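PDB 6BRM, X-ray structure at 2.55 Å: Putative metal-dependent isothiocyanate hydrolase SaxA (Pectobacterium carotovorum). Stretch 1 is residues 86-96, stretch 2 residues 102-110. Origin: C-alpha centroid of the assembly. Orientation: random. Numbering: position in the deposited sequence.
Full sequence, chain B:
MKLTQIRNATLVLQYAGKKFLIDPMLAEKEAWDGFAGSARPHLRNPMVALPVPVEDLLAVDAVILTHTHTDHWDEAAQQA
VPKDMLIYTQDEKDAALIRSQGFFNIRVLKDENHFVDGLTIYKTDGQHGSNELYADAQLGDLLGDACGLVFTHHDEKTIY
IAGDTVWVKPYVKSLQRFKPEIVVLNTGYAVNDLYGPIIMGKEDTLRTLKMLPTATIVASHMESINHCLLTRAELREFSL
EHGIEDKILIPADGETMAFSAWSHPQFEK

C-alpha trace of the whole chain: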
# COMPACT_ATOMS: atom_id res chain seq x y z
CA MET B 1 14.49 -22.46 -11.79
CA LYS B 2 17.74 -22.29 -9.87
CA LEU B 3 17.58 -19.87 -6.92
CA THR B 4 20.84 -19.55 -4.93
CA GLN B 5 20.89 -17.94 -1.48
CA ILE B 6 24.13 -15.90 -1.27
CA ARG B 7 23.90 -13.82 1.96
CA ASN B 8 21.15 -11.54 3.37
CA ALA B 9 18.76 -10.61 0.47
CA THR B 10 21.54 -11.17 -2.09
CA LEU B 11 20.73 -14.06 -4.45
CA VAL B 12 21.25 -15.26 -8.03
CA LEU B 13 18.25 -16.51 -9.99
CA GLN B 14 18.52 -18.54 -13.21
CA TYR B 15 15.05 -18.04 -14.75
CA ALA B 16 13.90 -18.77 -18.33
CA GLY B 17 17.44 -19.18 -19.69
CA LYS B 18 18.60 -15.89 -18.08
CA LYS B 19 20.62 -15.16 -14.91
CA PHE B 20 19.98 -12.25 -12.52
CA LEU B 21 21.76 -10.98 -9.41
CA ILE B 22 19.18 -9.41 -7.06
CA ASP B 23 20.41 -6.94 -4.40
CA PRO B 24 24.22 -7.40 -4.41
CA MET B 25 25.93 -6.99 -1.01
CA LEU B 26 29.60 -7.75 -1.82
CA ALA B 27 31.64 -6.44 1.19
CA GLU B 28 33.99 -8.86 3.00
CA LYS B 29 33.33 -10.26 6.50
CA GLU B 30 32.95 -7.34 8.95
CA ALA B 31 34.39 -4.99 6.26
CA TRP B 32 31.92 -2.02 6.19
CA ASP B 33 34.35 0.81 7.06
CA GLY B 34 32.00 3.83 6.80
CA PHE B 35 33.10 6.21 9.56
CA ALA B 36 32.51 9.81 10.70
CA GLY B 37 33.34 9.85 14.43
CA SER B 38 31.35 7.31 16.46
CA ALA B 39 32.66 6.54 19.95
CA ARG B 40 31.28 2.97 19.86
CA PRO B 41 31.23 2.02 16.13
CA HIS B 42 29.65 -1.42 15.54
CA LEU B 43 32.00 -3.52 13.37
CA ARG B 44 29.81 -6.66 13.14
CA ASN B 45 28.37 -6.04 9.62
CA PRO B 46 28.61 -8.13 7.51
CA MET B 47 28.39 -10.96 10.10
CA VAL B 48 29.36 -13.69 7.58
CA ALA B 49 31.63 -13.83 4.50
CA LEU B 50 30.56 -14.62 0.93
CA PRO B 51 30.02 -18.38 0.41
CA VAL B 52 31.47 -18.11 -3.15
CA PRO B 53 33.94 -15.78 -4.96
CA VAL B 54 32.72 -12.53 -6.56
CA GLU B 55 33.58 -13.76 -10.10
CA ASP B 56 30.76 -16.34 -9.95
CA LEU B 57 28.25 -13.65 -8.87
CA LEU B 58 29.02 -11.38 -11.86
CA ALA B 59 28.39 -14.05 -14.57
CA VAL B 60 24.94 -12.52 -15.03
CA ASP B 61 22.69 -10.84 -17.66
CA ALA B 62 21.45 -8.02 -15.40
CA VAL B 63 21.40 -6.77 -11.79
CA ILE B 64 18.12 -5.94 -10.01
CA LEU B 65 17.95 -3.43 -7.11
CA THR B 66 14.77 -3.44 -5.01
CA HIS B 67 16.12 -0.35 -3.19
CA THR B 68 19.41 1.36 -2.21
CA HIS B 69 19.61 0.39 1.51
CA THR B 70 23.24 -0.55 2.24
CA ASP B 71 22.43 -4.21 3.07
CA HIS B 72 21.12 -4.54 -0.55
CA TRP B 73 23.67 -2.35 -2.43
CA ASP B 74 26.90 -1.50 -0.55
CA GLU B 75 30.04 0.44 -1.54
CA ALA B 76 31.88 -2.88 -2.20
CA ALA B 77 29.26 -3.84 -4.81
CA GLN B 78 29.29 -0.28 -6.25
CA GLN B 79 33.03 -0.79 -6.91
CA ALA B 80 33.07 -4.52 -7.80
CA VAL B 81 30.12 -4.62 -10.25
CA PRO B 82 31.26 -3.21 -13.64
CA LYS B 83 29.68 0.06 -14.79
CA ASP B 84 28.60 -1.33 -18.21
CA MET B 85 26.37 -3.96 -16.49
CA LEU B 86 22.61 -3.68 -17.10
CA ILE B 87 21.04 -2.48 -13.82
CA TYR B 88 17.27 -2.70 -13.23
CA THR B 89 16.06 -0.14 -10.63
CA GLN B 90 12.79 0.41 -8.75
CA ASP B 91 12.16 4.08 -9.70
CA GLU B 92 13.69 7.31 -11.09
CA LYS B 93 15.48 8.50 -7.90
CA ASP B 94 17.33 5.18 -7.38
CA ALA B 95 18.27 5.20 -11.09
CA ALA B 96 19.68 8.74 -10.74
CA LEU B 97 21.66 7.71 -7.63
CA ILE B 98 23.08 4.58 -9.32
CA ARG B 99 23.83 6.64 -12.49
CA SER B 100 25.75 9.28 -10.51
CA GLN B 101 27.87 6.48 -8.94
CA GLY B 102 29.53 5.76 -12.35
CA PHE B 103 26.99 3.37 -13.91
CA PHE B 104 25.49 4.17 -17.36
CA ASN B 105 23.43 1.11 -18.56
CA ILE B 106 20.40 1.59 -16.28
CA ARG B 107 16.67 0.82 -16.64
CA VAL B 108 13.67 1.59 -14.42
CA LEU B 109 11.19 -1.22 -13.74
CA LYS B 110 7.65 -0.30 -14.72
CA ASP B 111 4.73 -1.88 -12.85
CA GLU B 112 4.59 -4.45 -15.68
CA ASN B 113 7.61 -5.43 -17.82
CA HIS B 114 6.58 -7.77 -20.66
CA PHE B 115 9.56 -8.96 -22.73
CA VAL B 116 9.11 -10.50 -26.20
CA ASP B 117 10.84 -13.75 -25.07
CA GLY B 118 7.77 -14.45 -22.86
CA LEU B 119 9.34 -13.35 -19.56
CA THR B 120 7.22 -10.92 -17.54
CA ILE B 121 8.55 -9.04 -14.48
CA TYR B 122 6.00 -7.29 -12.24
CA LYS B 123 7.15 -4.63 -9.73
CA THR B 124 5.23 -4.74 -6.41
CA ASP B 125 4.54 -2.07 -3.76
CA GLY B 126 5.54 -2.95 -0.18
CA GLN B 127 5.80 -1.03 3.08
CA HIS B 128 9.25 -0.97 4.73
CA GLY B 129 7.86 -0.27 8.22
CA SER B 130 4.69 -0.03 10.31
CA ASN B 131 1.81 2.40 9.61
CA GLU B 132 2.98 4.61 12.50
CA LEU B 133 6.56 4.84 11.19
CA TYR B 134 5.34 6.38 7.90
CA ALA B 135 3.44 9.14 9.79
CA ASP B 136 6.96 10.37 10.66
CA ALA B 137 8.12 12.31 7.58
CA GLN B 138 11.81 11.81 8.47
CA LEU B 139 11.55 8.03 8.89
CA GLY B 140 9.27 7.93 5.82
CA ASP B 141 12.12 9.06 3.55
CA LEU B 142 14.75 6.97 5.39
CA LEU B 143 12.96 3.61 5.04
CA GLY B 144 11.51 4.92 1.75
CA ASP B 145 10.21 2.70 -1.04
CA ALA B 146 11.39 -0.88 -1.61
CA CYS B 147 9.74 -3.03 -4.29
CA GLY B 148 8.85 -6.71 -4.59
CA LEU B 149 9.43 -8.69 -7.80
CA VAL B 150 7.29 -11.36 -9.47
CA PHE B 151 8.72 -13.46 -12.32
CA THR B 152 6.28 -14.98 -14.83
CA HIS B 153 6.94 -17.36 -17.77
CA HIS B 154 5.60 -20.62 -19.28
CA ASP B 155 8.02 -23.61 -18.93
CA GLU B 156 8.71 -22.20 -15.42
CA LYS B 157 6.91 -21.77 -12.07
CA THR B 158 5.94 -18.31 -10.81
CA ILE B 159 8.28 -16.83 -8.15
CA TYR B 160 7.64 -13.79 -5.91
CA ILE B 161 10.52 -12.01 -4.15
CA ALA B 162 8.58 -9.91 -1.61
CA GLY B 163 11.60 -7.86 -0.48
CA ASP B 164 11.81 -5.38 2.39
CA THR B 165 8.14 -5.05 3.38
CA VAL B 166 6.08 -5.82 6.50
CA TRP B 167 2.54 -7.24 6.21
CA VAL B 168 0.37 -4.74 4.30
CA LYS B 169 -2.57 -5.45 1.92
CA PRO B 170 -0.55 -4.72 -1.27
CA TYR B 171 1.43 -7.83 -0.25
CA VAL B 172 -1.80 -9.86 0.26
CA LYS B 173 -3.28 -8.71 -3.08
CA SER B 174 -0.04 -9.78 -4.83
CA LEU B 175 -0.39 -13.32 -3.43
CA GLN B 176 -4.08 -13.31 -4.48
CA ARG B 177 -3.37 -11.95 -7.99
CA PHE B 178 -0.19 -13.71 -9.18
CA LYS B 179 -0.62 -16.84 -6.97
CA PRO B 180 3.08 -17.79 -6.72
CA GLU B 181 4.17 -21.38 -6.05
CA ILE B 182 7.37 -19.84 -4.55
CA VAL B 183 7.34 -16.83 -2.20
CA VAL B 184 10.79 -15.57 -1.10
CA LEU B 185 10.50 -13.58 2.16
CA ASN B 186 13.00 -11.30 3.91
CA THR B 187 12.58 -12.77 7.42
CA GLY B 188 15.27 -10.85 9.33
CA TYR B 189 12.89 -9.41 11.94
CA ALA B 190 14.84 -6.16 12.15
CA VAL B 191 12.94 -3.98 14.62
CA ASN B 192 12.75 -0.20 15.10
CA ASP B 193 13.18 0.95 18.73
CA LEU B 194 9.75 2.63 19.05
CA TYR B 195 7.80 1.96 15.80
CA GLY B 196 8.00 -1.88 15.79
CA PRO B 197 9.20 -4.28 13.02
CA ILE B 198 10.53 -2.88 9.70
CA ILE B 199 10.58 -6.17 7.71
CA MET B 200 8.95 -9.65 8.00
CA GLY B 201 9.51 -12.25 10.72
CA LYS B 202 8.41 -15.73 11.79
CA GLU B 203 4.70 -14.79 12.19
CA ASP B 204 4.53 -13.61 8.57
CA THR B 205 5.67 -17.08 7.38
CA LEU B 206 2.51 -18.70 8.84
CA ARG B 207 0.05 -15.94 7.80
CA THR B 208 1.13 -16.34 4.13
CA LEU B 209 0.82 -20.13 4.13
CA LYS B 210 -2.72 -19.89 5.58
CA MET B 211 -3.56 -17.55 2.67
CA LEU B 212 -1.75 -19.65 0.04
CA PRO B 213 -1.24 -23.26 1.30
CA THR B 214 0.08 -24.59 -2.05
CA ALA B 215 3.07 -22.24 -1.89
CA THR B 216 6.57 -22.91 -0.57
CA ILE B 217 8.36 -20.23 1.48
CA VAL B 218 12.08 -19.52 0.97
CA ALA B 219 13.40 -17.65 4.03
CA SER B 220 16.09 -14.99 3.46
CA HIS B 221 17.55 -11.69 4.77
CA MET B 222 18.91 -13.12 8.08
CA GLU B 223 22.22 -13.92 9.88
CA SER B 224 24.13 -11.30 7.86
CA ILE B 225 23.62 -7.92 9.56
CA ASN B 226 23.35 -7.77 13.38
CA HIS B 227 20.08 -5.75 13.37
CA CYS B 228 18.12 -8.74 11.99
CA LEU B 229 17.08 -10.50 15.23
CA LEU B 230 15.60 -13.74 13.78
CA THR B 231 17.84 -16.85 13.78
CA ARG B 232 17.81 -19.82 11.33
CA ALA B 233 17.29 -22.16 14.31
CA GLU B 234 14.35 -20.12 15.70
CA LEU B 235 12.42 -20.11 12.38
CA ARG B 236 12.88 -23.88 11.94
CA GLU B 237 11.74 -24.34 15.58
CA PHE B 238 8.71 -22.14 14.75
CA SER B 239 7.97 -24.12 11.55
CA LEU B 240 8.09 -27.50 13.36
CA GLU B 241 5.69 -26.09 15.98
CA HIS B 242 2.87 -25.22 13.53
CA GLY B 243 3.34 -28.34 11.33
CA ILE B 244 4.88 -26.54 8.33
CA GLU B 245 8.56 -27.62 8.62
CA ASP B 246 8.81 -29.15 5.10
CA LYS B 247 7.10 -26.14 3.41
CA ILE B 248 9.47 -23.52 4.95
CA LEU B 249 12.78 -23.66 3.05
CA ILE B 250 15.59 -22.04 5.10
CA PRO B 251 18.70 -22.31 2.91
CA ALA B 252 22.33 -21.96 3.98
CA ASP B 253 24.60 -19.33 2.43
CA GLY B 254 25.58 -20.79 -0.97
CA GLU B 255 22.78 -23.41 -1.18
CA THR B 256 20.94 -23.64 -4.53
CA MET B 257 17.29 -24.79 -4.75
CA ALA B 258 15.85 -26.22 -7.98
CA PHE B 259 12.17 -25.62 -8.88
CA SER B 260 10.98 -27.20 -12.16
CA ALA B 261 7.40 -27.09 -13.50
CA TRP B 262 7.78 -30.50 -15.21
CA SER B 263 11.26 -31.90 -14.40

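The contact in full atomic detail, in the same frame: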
# COMPACT_ATOMS: atom_id res chain seq x y z
N LEU B 86 24.01 -4.11 -17.05
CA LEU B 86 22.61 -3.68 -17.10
C LEU B 86 21.98 -3.73 -15.70
O LEU B 86 21.80 -4.82 -15.14
CB LEU B 86 21.82 -4.57 -18.07
CG LEU B 86 20.31 -4.32 -18.24
CD1 LEU B 86 20.01 -2.88 -18.62
CD2 LEU B 86 19.74 -5.28 -19.27
N ILE B 87 21.66 -2.57 -15.14
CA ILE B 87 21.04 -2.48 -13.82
C ILE B 87 19.56 -2.13 -13.95
O ILE B 87 19.20 -1.16 -14.61
CB ILE B 87 21.70 -1.39 -12.93
CG1 ILE B 87 23.24 -1.42 -13.03
CG2 ILE B 87 21.26 -1.55 -11.48
CD1 ILE B 87 23.88 -2.73 -12.62
N TYR B 88 18.71 -2.94 -13.30
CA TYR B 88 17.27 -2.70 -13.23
C TYR B 88 16.94 -2.08 -11.86
O TYR B 88 17.14 -2.72 -10.83
CB TYR B 88 16.50 -4.01 -13.40
CG TYR B 88 16.31 -4.46 -14.84
CD1 TYR B 88 15.53 -3.71 -15.73
CD2 TYR B 88 16.88 -5.64 -15.32
CE1 TYR B 88 15.34 -4.11 -17.04
CE2 TYR B 88 16.69 -6.05 -16.63
CZ TYR B 88 15.92 -5.28 -17.49
OH TYR B 88 15.74 -5.68 -18.79
N THR B 89 16.43 -0.84 -11.86
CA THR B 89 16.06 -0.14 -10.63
C THR B 89 14.55 -0.03 -10.43
O THR B 89 13.76 -0.21 -11.36
CB THR B 89 16.66 1.27 -10.56
OG1 THR B 89 16.12 2.09 -11.60
CG2 THR B 89 18.18 1.21 -10.69
N GLN B 90 14.18 0.30 -9.20
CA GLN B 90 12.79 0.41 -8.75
C GLN B 90 12.07 1.65 -9.30
O GLN B 90 10.91 1.57 -9.70
CB GLN B 90 12.79 0.45 -7.21
CG GLN B 90 11.48 0.80 -6.52
CD GLN B 90 11.63 0.93 -5.01
OE1 GLN B 90 10.72 0.58 -4.26
NE2 GLN B 90 12.78 1.42 -4.57
N ASP B 91 12.76 2.80 -9.28
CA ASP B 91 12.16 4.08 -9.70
C ASP B 91 13.23 5.09 -10.16
O ASP B 91 14.42 4.76 -10.17
CB ASP B 91 11.28 4.65 -8.57
CG ASP B 91 12.03 4.87 -7.25
OD1 ASP B 91 13.28 4.93 -7.24
OD2 ASP B 91 11.35 5.00 -6.21
N GLU B 92 12.79 6.29 -10.54
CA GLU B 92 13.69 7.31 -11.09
C GLU B 92 14.80 7.79 -10.15
O GLU B 92 15.92 8.01 -10.59
CB GLU B 92 12.90 8.53 -11.60
CG GLU B 92 12.16 8.30 -12.92
CD GLU B 92 13.08 8.20 -14.13
OE1 GLU B 92 12.73 7.45 -15.07
OE2 GLU B 92 14.14 8.86 -14.16
N LYS B 93 14.48 7.98 -8.86
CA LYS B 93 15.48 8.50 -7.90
C LYS B 93 16.63 7.51 -7.65
O LYS B 93 17.79 7.92 -7.59
CB LYS B 93 14.85 8.97 -6.58
CG LYS B 93 14.11 7.93 -5.76
CD LYS B 93 14.37 8.06 -4.26
CE LYS B 93 13.90 9.39 -3.70
NZ LYS B 93 13.87 9.37 -2.21
N ASP B 94 16.31 6.22 -7.54
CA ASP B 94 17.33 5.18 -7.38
C ASP B 94 18.17 5.02 -8.66
O ASP B 94 19.37 4.75 -8.58
CB ASP B 94 16.70 3.83 -7.00
CG ASP B 94 16.13 3.82 -5.58
OD1 ASP B 94 16.55 4.64 -4.73
OD2 ASP B 94 15.26 2.96 -5.30
N ALA B 95 17.54 5.19 -9.82
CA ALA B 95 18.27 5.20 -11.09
C ALA B 95 19.27 6.35 -11.15
O ALA B 95 20.43 6.13 -11.51
CB ALA B 95 17.30 5.30 -12.26
N ALA B 96 18.82 7.55 -10.78
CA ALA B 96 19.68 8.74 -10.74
C ALA B 96 20.87 8.57 -9.80
O ALA B 96 21.99 8.94 -10.14
CB ALA B 96 18.86 9.96 -10.33
N GLY B 102 28.67 6.26 -11.26
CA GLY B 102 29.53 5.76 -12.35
C GLY B 102 28.86 4.85 -13.37
O GLY B 102 29.40 4.65 -14.46
N PHE B 103 27.70 4.30 -13.03
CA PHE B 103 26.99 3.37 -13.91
C PHE B 103 26.27 4.14 -15.03
O PHE B 103 25.84 5.28 -14.82
CB PHE B 103 25.99 2.53 -13.12
CG PHE B 103 26.63 1.58 -12.13
CD1 PHE B 103 26.98 2.01 -10.85
CD2 PHE B 103 26.88 0.26 -12.48
CE1 PHE B 103 27.58 1.14 -9.95
CE2 PHE B 103 27.47 -0.62 -11.57
CZ PHE B 103 27.82 -0.17 -10.31
N PHE B 104 26.17 3.53 -16.21
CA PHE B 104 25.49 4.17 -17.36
C PHE B 104 24.48 3.31 -18.16
O PHE B 104 23.76 3.86 -18.99
CB PHE B 104 26.51 4.84 -18.31
CG PHE B 104 27.71 3.98 -18.64
CD1 PHE B 104 27.60 2.91 -19.52
CD2 PHE B 104 28.96 4.27 -18.08
CE1 PHE B 104 28.70 2.13 -19.83
CE2 PHE B 104 30.07 3.49 -18.40
CZ PHE B 104 29.94 2.42 -19.27
N ASN B 105 24.42 1.99 -17.91
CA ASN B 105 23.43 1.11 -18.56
C ASN B 105 22.34 0.74 -17.55
O ASN B 105 22.34 -0.36 -16.99
CB ASN B 105 24.12 -0.15 -19.12
CG ASN B 105 25.10 0.16 -20.25
OD1 ASN B 105 24.94 1.13 -21.00
ND2 ASN B 105 26.12 -0.68 -20.39
N ILE B 106 21.41 1.67 -17.34
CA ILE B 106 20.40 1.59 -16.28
C ILE B 106 18.99 1.60 -16.87
O ILE B 106 18.74 2.28 -17.87
CB ILE B 106 20.57 2.78 -15.31
CG1 ILE B 106 21.94 2.74 -14.64
CG2 ILE B 106 19.48 2.80 -14.23
CD1 ILE B 106 22.46 4.10 -14.25
N ARG B 107 18.09 0.85 -16.26
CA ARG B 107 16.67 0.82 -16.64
C ARG B 107 15.80 0.86 -15.38
O ARG B 107 16.18 0.33 -14.34
CB ARG B 107 16.35 -0.45 -17.43
CG ARG B 107 16.81 -0.44 -18.87
CD ARG B 107 16.23 -1.64 -19.62
NE ARG B 107 16.75 -1.78 -20.98
CZ ARG B 107 16.38 -2.73 -21.84
NH1 ARG B 107 16.93 -2.76 -23.06
NH2 ARG B 107 15.47 -3.64 -21.51
N VAL B 108 14.63 1.49 -15.51
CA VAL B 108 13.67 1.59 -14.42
C VAL B 108 12.57 0.57 -14.67
O VAL B 108 12.01 0.52 -15.76
CB VAL B 108 13.03 3.00 -14.35
CG1 VAL B 108 12.06 3.10 -13.18
CG2 VAL B 108 14.12 4.07 -14.26
N LEU B 109 12.28 -0.25 -13.66
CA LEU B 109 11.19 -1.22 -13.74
C LEU B 109 9.86 -0.48 -13.71
O LEU B 109 9.58 0.29 -12.79
CB LEU B 109 11.23 -2.24 -12.58
CG LEU B 109 11.75 -3.66 -12.85
CD1 LEU B 109 12.96 -3.66 -13.76
CD2 LEU B 109 12.07 -4.36 -11.53
N LYS B 110 9.04 -0.71 -14.74
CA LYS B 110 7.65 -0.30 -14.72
C LYS B 110 6.87 -1.28 -13.86
O LYS B 110 7.42 -2.30 -13.42
CB LYS B 110 7.07 -0.24 -16.13
CG LYS B 110 7.77 0.77 -17.03
CD LYS B 110 7.19 0.78 -18.43
CE LYS B 110 8.04 1.64 -19.36
NZ LYS B 110 8.13 3.06 -18.91

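Gly102 opens the second stretch without touching the first; its phi of 105° would jam a CB against the preceding carbonyl oxygen, so glycine fits there. Phe103 follows, pointing its CB toward stretch 1, and its buried ring offers CD2 to Ile87 CG1 at 4.0 Å, a purely apolar meeting. Phe104 turns away and is exposed.

At Asn105 the backbone does the work: its O accepts a hydrogen bond from Ile87 N (3.0 Å) and also lies 3.3 Å from Leu86 CA, a CA-H...O contact. This bond belongs to the parallel pairing of strands 87-89 and 106-108, whose directions differ by 27°, while their paired CA atoms stay at an even spacing.

Ile106 pairs with Ile87 and shares a sheet face with Ile87, Thr89 and Val108. Its branched side chain suits a strand and reaches the helix that follows strand 87-89, with CG2 lying 3.9 Å from Ala95 CB. The small methyl of Ala95 lets helix and strand pack closely.

Arg107, paired with Tyr88 on the other face, uses both backbone polar groups: its N donates to Ile87 O (2.8 Å), and its O accepts from Thr89 N (2.8 Å) and from Thr89 OG1 (3.3 Å). The threonine hydroxyl thus reinforces its own backbone link. The long aliphatic part of Arg107 runs past Leu86, where Arg107 CG lies 4.0 Å from Leu86 CD1, and the guanidinium comes near Tyr88, with Arg107 NH2 3.4 Å from Tyr88 OH.

Val108, beside Thr89, fills the space under the start of the helix. Its CG1 is 3.6 Å from Asp91 CA, and its CG2 is 4.0 Å from Ala95 CB; a compact branched residue meets both. Asp91 caps this helix, its OD1 accepting a weak bond from Asp94 N (3.3 Å).

Leu109 N closes the ladder on Thr89 O (2.7 Å), and its CD1 presses to 3.2 Å from Tyr88 CD1, a tight apolar contact. Lys110 turns away, exposed.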